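Local coordinates for protein lipolytic enzyme, G-D-S-L family (Bacteroides thetaiotaomicron, PDB 7BR2) that metabolises the drug diltiazem in the gut as a serine esterase of the SGNH (GDSL) hydrolase family, at residues A[211-214]-A[215-218]; A[276-280]-A[281-285]. One frame throughout, in Å; residues are numbered along the deposited sequence.

Contact 1: A[211-214]-A[215-218]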
loop_
_atom_site.group_PDB
_atom_site.type_symbol
_atom_site.label_atom_id
_atom_site.label_comp_id
_atom_site.label_asym_id
_atom_site.label_seq_id
_atom_site.Cartn_x
_atom_site.Cartn_y
_atom_site.Cartn_z
ATOM N N ASP A 211 -3.830 7.055 5.980
ATOM C CA ASP A 211 -3.123 8.061 5.195
ATOM C C ASP A 211 -1.637 7.746 5.118
ATOM O O ASP A 211 -1.025 7.854 4.047
ATOM C CB ASP A 211 -3.349 9.457 5.787
ATOM C CG ASP A 211 -2.920 9.561 7.250
ATOM O OD1 ASP A 211 -3.217 8.636 8.047
ATOM O OD2 ASP A 211 -2.228 10.540 7.589
ATOM N N GLY A 212 -1.035 7.358 6.247
ATOM C CA GLY A 212 0.370 6.999 6.225
ATOM C C GLY A 212 0.645 5.816 5.319
ATOM O O GLY A 212 1.627 5.813 4.567
ATOM N N HIS A 213 -0.229 4.803 5.361
ATOM C CA HIS A 213 -0.052 3.644 4.496
ATOM C C HIS A 213 -0.259 4.011 3.035
ATOM O O HIS A 213 0.416 3.460 2.158
ATOM C CB HIS A 213 -0.993 2.521 4.937
ATOM C CG HIS A 213 -0.473 1.757 6.110
ATOM N ND1 HIS A 213 0.469 0.757 5.984
ATOM C CD2 HIS A 213 -0.685 1.907 7.437
ATOM C CE1 HIS A 213 0.792 0.306 7.183
ATOM N NE2 HIS A 213 0.101 0.983 8.083
ATOM N N MET A 214 -1.138 4.972 2.751
ATOM C CA MET A 214 -1.293 5.398 1.367
ATOM C C MET A 214 -0.073 6.191 0.911
ATOM O O MET A 214 0.348 6.069 -0.244
ATOM C CB MET A 214 -2.578 6.203 1.197
ATOM C CG MET A 214 -2.972 6.431 -0.250
ATOM S SD MET A 214 -2.942 4.936 -1.273
ATOM C CE MET A 214 -1.975 5.508 -2.665
ATOM N N VAL A 215 0.533 6.973 1.807
ATOM C CA VAL A 215 1.788 7.640 1.467
ATOM C C VAL A 215 2.878 6.612 1.218
ATOM O O VAL A 215 3.692 6.755 0.296
ATOM C CB VAL A 215 2.185 8.648 2.567
ATOM C CG1 VAL A 215 3.629 9.061 2.412
ATOM C CG2 VAL A 215 1.282 9.873 2.502
ATOM N N MET A 216 2.914 5.561 2.030
ATOM C CA MET A 216 3.898 4.505 1.824
ATOM C C MET A 216 3.694 3.831 0.472
ATOM O O MET A 216 4.662 3.543 -0.248
ATOM C CB MET A 216 3.808 3.477 2.953
ATOM C CG MET A 216 4.336 3.987 4.268
ATOM S SD MET A 216 3.920 2.934 5.680
ATOM C CE MET A 216 5.118 1.610 5.469
ATOM N N ALA A 217 2.436 3.565 0.119
ATOM C CA ALA A 217 2.144 2.993 -1.187
ATOM C C ALA A 217 2.588 3.937 -2.287
ATOM O O ALA A 217 3.208 3.510 -3.268
ATOM C CB ALA A 217 0.653 2.676 -1.298
ATOM N N TYR A 218 2.284 5.226 -2.127
ATOM C CA TYR A 218 2.690 6.249 -3.081
ATOM C C TYR A 218 4.194 6.216 -3.294
ATOM O O TYR A 218 4.676 6.184 -4.430
ATOM C CB TYR A 218 2.254 7.624 -2.553
ATOM C CG TYR A 218 3.049 8.772 -3.123
ATOM C CD1 TYR A 218 2.793 9.247 -4.403
ATOM C CD2 TYR A 218 4.098 9.339 -2.404
ATOM C CE1 TYR A 218 3.528 10.277 -4.935
ATOM C CE2 TYR A 218 4.847 10.362 -2.931
ATOM C CZ TYR A 218 4.559 10.836 -4.196
ATOM O OH TYR A 218 5.312 11.862 -4.725
#
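Asp-211, Gly-212, His-213 and Met-214 each accept a backbone hydrogen bond from the residue four places on, Val-215, Met-216, Ala-217 and Tyr-218, within one continuous stretch of alpha helix. The bonds are even in length. They run from 2.8 Å for Tyr-218 N to Met-214 O up to 2.9 Å for Val-215 N to Asp-211 O.

The clearest side-chain meeting is between His-213 and Met-216, which lie side by side and point the same way. Met-216 SD sits over one face of the imidazole, 4.5 Å from the ring centroid of His-213 and 26° off the normal. This is a sulfur-aromatic contact. Both chains leave beside their own backbone N, with chi1 -80° for His-213 and -72° for Met-216, which carries the sulfur back along the helix to the ring. Met-216 CG rests 3.3 Å from Gly-212 O.

On another side of the helix, Met-214 bends at chi2 and chi3. Its CE methyl comes 4.1 Å from Ala-217 CB, and Phe-38 of helix 35-46 touches both residues. Val-215 CG2 lies 3.4 Å from Asp-211 O. The polar ends have partners elsewhere in the chain: Asp-211 OD2 forms a salt bridge with Lys-285, and Tyr-218 OH is hydrogen-bonded to Glu-299.

All eight residues are buried. The pattern is that of a helix packed on several sides in an alpha/beta SGNH hydrolase fold, with His-213 near, but not touching, a probable Ser-28, His-207, Asp-204 triad.

Contact 2: A[276-280]-A[281-285]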
loop_
_atom_site.group_PDB
_atom_site.type_symbol
_atom_site.label_atom_id
_atom_site.label_comp_id
_atom_site.label_asym_id
_atom_site.label_seq_id
_atom_site.Cartn_x
_atom_site.Cartn_y
_atom_site.Cartn_z
ATOM N N THR A 276 -12.530 7.050 1.592
ATOM C CA THR A 276 -12.665 8.251 2.410
ATOM C C THR A 276 -13.016 7.940 3.851
ATOM O O THR A 276 -13.119 8.867 4.660
ATOM C CB THR A 276 -13.736 9.184 1.838
ATOM O OG1 THR A 276 -15.007 8.529 1.875
ATOM C CG2 THR A 276 -13.409 9.556 0.422
ATOM N N ILE A 277 -13.166 6.658 4.195
ATOM C CA ILE A 277 -13.525 6.229 5.541
ATOM C C ILE A 277 -12.257 5.945 6.326
ATOM O O ILE A 277 -11.337 5.290 5.827
ATOM C CB ILE A 277 -14.430 4.979 5.496
ATOM C CG1 ILE A 277 -15.725 5.247 4.724
ATOM C CG2 ILE A 277 -14.739 4.492 6.902
ATOM C CD1 ILE A 277 -16.586 6.327 5.335
ATOM N N ALA A 278 -12.211 6.437 7.564
ATOM C CA ALA A 278 -11.136 6.130 8.509
ATOM C C ALA A 278 -11.363 4.736 9.103
ATOM O O ALA A 278 -11.938 4.577 10.179
ATOM C CB ALA A 278 -11.059 7.196 9.598
ATOM N N ARG A 279 -10.872 3.714 8.399
ATOM C CA ARG A 279 -11.108 2.320 8.769
ATOM C C ARG A 279 -10.142 1.843 9.842
ATOM O O ARG A 279 -8.930 2.062 9.742
ATOM C CB ARG A 279 -10.975 1.423 7.543
ATOM C CG ARG A 279 -12.142 1.569 6.651
ATOM C CD ARG A 279 -12.109 0.695 5.445
ATOM N NE ARG A 279 -13.092 1.216 4.511
ATOM C CZ ARG A 279 -14.400 1.078 4.661
ATOM N NH1 ARG A 279 -14.890 0.406 5.698
ATOM N NH2 ARG A 279 -15.225 1.602 3.763
ATOM N N GLY A 280 -10.675 1.158 10.851
ATOM C CA GLY A 280 -9.832 0.551 11.863
ATOM C C GLY A 280 -10.061 1.127 13.243
ATOM O O GLY A 280 -10.412 2.303 13.377
ATOM N N TRP A 281 -9.848 0.320 14.278
ATOM C CA TRP A 281 -10.020 0.804 15.640
ATOM C C TRP A 281 -9.036 1.932 15.914
ATOM O O TRP A 281 -7.822 1.767 15.748
ATOM C CB TRP A 281 -9.835 -0.342 16.638
ATOM C CG TRP A 281 -9.759 0.104 18.074
ATOM C CD1 TRP A 281 -8.624 0.276 18.820
ATOM C CD2 TRP A 281 -10.856 0.408 18.944
ATOM N NE1 TRP A 281 -8.946 0.687 20.092
ATOM C CE2 TRP A 281 -10.310 0.771 20.197
ATOM C CE3 TRP A 281 -12.247 0.417 18.787
ATOM C CZ2 TRP A 281 -11.105 1.140 21.283
ATOM C CZ3 TRP A 281 -13.040 0.786 19.872
ATOM C CH2 TRP A 281 -12.464 1.140 21.103
ATOM N N GLY A 282 -9.566 3.089 16.299
ATOM C CA GLY A 282 -8.764 4.258 16.573
ATOM C C GLY A 282 -8.338 5.054 15.357
ATOM O O GLY A 282 -7.559 6.007 15.505
ATOM N N SER A 283 -8.807 4.696 14.164
ATOM C CA SER A 283 -8.419 5.421 12.963
ATOM C C SER A 283 -9.009 6.824 12.952
ATOM O O SER A 283 -10.135 7.050 13.401
ATOM C CB SER A 283 -8.862 4.671 11.709
ATOM O OG SER A 283 -8.437 5.357 10.553
ATOM N N LYS A 284 -8.244 7.767 12.422
ATOM C CA LYS A 284 -8.717 9.136 12.282
ATOM C C LYS A 284 -8.593 9.706 10.883
ATOM O O LYS A 284 -9.313 10.659 10.563
ATOM C CB LYS A 284 -7.965 10.068 13.248
ATOM C CG LYS A 284 -8.265 9.858 14.724
ATOM C CD LYS A 284 -9.664 10.377 15.012
ATOM C CE LYS A 284 -10.301 9.747 16.236
ATOM N NZ LYS A 284 -11.591 10.440 16.528
ATOM N N LYS A 285 -7.757 9.139 10.028
ATOM C CA LYS A 285 -7.559 9.672 8.696
ATOM C C LYS A 285 -7.708 8.546 7.686
ATOM O O LYS A 285 -7.329 7.397 7.944
ATOM C CB LYS A 285 -6.178 10.324 8.570
ATOM C CG LYS A 285 -5.977 11.511 9.505
ATOM C CD LYS A 285 -4.519 11.977 9.513
ATOM C CE LYS A 285 -3.661 11.092 10.406
ATOM N NZ LYS A 285 -2.211 11.407 10.242
#
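Ala-278 and Ser-283 meet across a local chain reversal, a surface contact in the long loop between strand 260-267 and helix 296-300. A type II beta turn from Gly-280 to Ser-283 makes the reversal. Its closing hydrogen bond runs from Ser-283 N to Gly-280 O, at 3.0 Å. The N-H points well at the oxygen, at 162°, but the donor stands above the carbonyl plane.

Two glycines suit this path. Gly-282 has the positive phi expected at the third position of a type II turn. Gly-280 also has a positive phi, 117°, in a region that glycine reaches easily.

Behind the turn, Ser-283 faces the incoming arm, residues 276-280. Its CB lies 3.3 Å from Arg-279 O. Its OG extends opposite the backbone N (chi1 -178°), which brings it 3.3 Å from Ala-278 CB. The same methyl lies 3.7 Å from Lys-284 C. Ala-278 is also the centre of an inverse gamma turn.

Ser-283 OG is hydrogen-bonded to Asp-209 OD1, while Asp-209 OD2 accepts hydrogen bonds from the backbone N of both Lys-284 and Lys-285. Asn-210 ND2 bonds to Arg-279 O and Lys-285 O, so it bridges the two arms. Through Asp-209 and Asn-210 the reversal is thus fastened to the start of helix 210-223.

Contact 1 comes first along the chain, within helix 210-223, and contact 2 follows in the loop after strand 260-267. Their centres are about 14 Å apart. Contact 1 is buried, its centre about 6 Å from the centre of the chain in space, whereas contact 2 lies at the surface. The salt bridge that joins them spans 2.8 Å from Asp-211 OD2 to Lys-285 NZ. Glu-293 OE2 also lies close to Asp-211 OD2, so the lysine probably offsets some of that negative charge. Beyond contact 2, Gln-287 and Val-290 of the loop and Phe-296 of helix 296-300 touch Met-214. The later part of the chain is thereby joined to helix 210-223.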